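Local atomic coordinates of putative acetamidase/formamidase (Yersinia enterocolitica subsp. palearctica serotype O:3, PDB entry 5UBU), a protein that probably hydrolyses carbon-nitrogen bonds, other than peptide bonds, in linear amides, and binds sodium ions. Residues B[166-178]-B[190-202]. Numbering follows the deposited sequence.
Sequences YKPHIGTLSVSPE and HGGNMDVPDIGPG. With NA (sodium ion), chain H.
The carbonyl oxygen of Gly-171 is gripped twice: Asp-195 N reaches it in the carbonyl plane, on a lone pair, at 3.1 Å, and a water donates to it. The same water also donates to Ile-170 O and accepts from Val-196 N, pinning the corner at Gly-171 to the loop that follows strand 191-193. A sodium site lies where strand 191-193 gives way to this loop. Asn-193 OD1 binds the ion at 2.2 Å and Asp-195 adds both carboxylate oxygens, the nearer being OD1 at 2.3 Å; Asp-220 completes the protein ligands. Asn-193 turns its CG away from its backbone N (chi1 -169°), which carries OD1 to the metal while leaving it 3.4 Å from Thr-172 CG2, and ND2 is held by Leu-185 O.

Before the corner, Ile-170 N donates to Ile-199 O at 2.8 Å, almost straight down the carbonyl. Next door Pro-197 sets its CA over one face of the His-169 ring, 3.6 Å from the ring centroid, a CH-pi contact; His-169 NE2 is hydrogen-bonded to Gln-225 OE1. Past the corner the strands pair antiparallel, Leu-173 and Gly-192 bonding both ways, and Val-175 N closes on His-190 O at 3.1 Å.

Strand 169-175 runs antiparallel between strands 191-193 and 214-222 in one sheet, with strand 101-111 against Ile-170 and strand 263-270 against Met-194 and Ile-199.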
# COMPACT_ATOMS: atom_id res chain seq x y z
N TYR B 166 33.55 -5.17 4.71
CA TYR B 166 33.00 -4.92 6.03
C TYR B 166 32.53 -3.47 6.09
O TYR B 166 33.33 -2.55 6.18
CB TYR B 166 34.07 -5.22 7.09
CG TYR B 166 33.67 -4.93 8.52
CD1 TYR B 166 32.78 -5.75 9.20
CD2 TYR B 166 34.24 -3.85 9.22
CE1 TYR B 166 32.42 -5.48 10.52
CE2 TYR B 166 33.89 -3.59 10.53
CZ TYR B 166 32.98 -4.40 11.17
OH TYR B 166 32.63 -4.13 12.47
N LYS B 167 31.21 -3.28 5.98
CA LYS B 167 30.57 -1.96 6.04
C LYS B 167 29.57 -2.02 7.19
O LYS B 167 28.37 -2.16 6.97
CB LYS B 167 29.85 -1.66 4.73
CG LYS B 167 30.75 -1.54 3.50
CD LYS B 167 31.61 -0.28 3.49
CE LYS B 167 30.76 0.96 3.25
NZ LYS B 167 30.03 0.88 1.94
N PRO B 168 30.06 -1.92 8.43
CA PRO B 168 29.15 -2.02 9.55
C PRO B 168 28.25 -0.80 9.77
O PRO B 168 28.58 0.31 9.32
CB PRO B 168 30.10 -2.17 10.74
CG PRO B 168 31.28 -1.35 10.34
CD PRO B 168 31.43 -1.59 8.86
N HIS B 169 27.12 -1.03 10.42
CA HIS B 169 26.17 0.02 10.75
C HIS B 169 25.21 -0.49 11.81
O HIS B 169 25.05 -1.70 11.99
CB HIS B 169 25.38 0.49 9.53
CG HIS B 169 24.52 -0.58 8.93
ND1 HIS B 169 25.01 -1.48 8.01
CD2 HIS B 169 23.21 -0.88 9.10
CE1 HIS B 169 24.05 -2.31 7.65
NE2 HIS B 169 22.94 -1.96 8.29
N ILE B 170 24.56 0.45 12.49
CA ILE B 170 23.60 0.14 13.54
C ILE B 170 22.20 0.03 12.96
O ILE B 170 21.73 0.92 12.26
CB ILE B 170 23.65 1.21 14.65
CG1 ILE B 170 25.00 1.15 15.39
CG2 ILE B 170 22.51 1.04 15.64
CD1 ILE B 170 25.24 -0.13 16.16
N GLY B 171 21.54 -1.08 13.25
CA GLY B 171 20.19 -1.33 12.78
C GLY B 171 19.15 -0.65 13.65
O GLY B 171 18.18 -0.11 13.12
N THR B 172 19.35 -0.67 14.96
CA THR B 172 18.43 -0.05 15.91
C THR B 172 19.08 1.05 16.74
O THR B 172 19.89 0.77 17.62
CB THR B 172 17.81 -1.07 16.90
OG1 THR B 172 18.86 -1.68 17.68
CG2 THR B 172 17.02 -2.15 16.17
N LEU B 173 18.73 2.29 16.45
CA LEU B 173 19.23 3.46 17.17
C LEU B 173 17.99 4.28 17.48
O LEU B 173 17.26 4.67 16.58
CB LEU B 173 20.23 4.25 16.32
CG LEU B 173 20.89 5.44 17.03
CD1 LEU B 173 21.68 4.97 18.25
CD2 LEU B 173 21.78 6.23 16.08
N SER B 174 17.73 4.54 18.76
CA SER B 174 16.51 5.27 19.11
C SER B 174 16.52 5.97 20.45
O SER B 174 17.42 5.81 21.26
CB SER B 174 15.35 4.27 19.11
OG SER B 174 15.58 3.21 20.01
N VAL B 175 15.48 6.78 20.65
CA VAL B 175 15.24 7.48 21.90
C VAL B 175 13.82 7.12 22.32
O VAL B 175 13.01 6.71 21.50
CB VAL B 175 15.45 9.00 21.80
CG1 VAL B 175 16.93 9.31 21.63
CG2 VAL B 175 14.64 9.60 20.67
N SER B 176 13.52 7.26 23.61
CA SER B 176 12.19 6.91 24.11
C SER B 176 11.06 7.82 23.66
O SER B 176 11.26 9.01 23.49
CB SER B 176 12.19 6.93 25.64
OG SER B 176 10.88 6.70 26.15
N PRO B 177 9.87 7.23 23.40
CA PRO B 177 8.70 8.04 23.14
C PRO B 177 8.30 8.72 24.45
O PRO B 177 8.85 8.38 25.50
CB PRO B 177 7.64 7.01 22.74
CG PRO B 177 8.41 5.91 22.13
CD PRO B 177 9.72 5.86 22.87
N GLU B 178 7.35 9.64 24.41
CA GLU B 178 6.94 10.33 25.62
C GLU B 178 6.29 9.36 26.61
O GLU B 178 6.71 9.30 27.78
CB GLU B 178 5.98 11.47 25.29
CG GLU B 178 5.62 12.32 26.51
CD GLU B 178 4.80 13.54 26.18
OE1 GLU B 178 4.39 14.21 27.15
OE2 GLU B 178 4.55 13.84 24.98
N HIS B 190 10.74 7.92 16.52
CA HIS B 190 11.71 7.95 17.61
C HIS B 190 13.02 7.28 17.20
O HIS B 190 13.97 7.22 17.99
CB HIS B 190 11.14 7.19 18.80
CG HIS B 190 11.10 5.70 18.61
ND1 HIS B 190 10.36 5.10 17.61
CD2 HIS B 190 11.69 4.70 19.30
CE1 HIS B 190 10.52 3.79 17.68
NE2 HIS B 190 11.32 3.52 18.69
N GLY B 191 13.07 6.78 15.96
CA GLY B 191 14.22 6.06 15.43
C GLY B 191 13.77 4.61 15.40
O GLY B 191 12.80 4.26 14.73
N GLY B 192 14.49 3.75 16.13
CA GLY B 192 14.12 2.34 16.21
C GLY B 192 14.86 1.45 15.22
O GLY B 192 15.96 1.77 14.79
N ASN B 193 14.22 0.33 14.87
CA ASN B 193 14.77 -0.66 13.95
C ASN B 193 14.64 -0.17 12.50
O ASN B 193 13.85 -0.69 11.71
CB ASN B 193 14.05 -2.00 14.15
CG ASN B 193 14.72 -3.15 13.43
OD1 ASN B 193 15.92 -3.11 13.15
ND2 ASN B 193 13.96 -4.20 13.15
N MSE B 194 15.44 0.83 12.16
CA MSE B 194 15.42 1.45 10.84
C MSE B 194 16.16 0.66 9.79
O MSE B 194 15.77 0.67 8.62
CB MSE B 194 16.07 2.83 10.92
CG MSE B 194 15.29 3.76 11.84
SE MSE B 194 16.26 5.45 12.09
CE MSE B 194 17.78 4.81 13.17
N ASP B 195 17.22 -0.02 10.19
CA ASP B 195 18.04 -0.81 9.27
C ASP B 195 18.43 0.01 8.02
O ASP B 195 18.18 -0.40 6.89
CB ASP B 195 17.32 -2.11 8.87
CG ASP B 195 17.08 -3.05 10.05
OD1 ASP B 195 17.82 -2.99 11.06
OD2 ASP B 195 16.17 -3.89 9.94
N VAL B 196 19.02 1.18 8.26
CA VAL B 196 19.49 2.06 7.19
C VAL B 196 21.01 1.89 7.16
O VAL B 196 21.68 2.31 8.11
CB VAL B 196 19.09 3.53 7.45
CG1 VAL B 196 19.75 4.46 6.44
CG2 VAL B 196 17.58 3.69 7.41
N PRO B 197 21.56 1.30 6.08
CA PRO B 197 23.01 1.04 5.95
C PRO B 197 23.93 2.23 6.20
O PRO B 197 25.09 2.02 6.59
CB PRO B 197 23.16 0.61 4.49
CG PRO B 197 21.84 0.05 4.13
CD PRO B 197 20.81 0.82 4.90
N ASP B 198 23.43 3.44 5.99
CA ASP B 198 24.23 4.66 6.16
C ASP B 198 24.53 5.05 7.61
O ASP B 198 25.43 5.86 7.86
CB ASP B 198 23.50 5.82 5.47
CG ASP B 198 23.27 5.56 4.01
OD1 ASP B 198 24.20 5.71 3.20
OD2 ASP B 198 22.12 5.25 3.66
N ILE B 199 23.80 4.48 8.56
CA ILE B 199 23.99 4.78 9.98
C ILE B 199 25.13 3.94 10.56
O ILE B 199 24.93 3.05 11.39
CB ILE B 199 22.65 4.59 10.75
CG1 ILE B 199 21.62 5.56 10.17
CG2 ILE B 199 22.82 4.85 12.25
CD1 ILE B 199 20.24 5.40 10.74
N GLY B 200 26.34 4.26 10.12
CA GLY B 200 27.55 3.57 10.57
C GLY B 200 28.66 4.57 10.88
O GLY B 200 28.41 5.77 11.00
N PRO B 201 29.90 4.07 11.02
CA PRO B 201 31.04 4.95 11.30
C PRO B 201 31.09 6.11 10.32
O PRO B 201 30.93 5.90 9.13
CB PRO B 201 32.24 4.03 11.11
CG PRO B 201 31.72 2.68 11.47
CD PRO B 201 30.28 2.65 11.04
N GLY B 202 31.26 7.31 10.85
CA GLY B 202 31.30 8.52 10.03
C GLY B 202 29.95 9.18 9.83
O GLY B 202 29.84 10.10 9.02
NA NA H . 17.17 -4.77 12.30
O HOH W 1 19.62 1.71 10.99
O HOH W 2 15.36 -6.58 10.93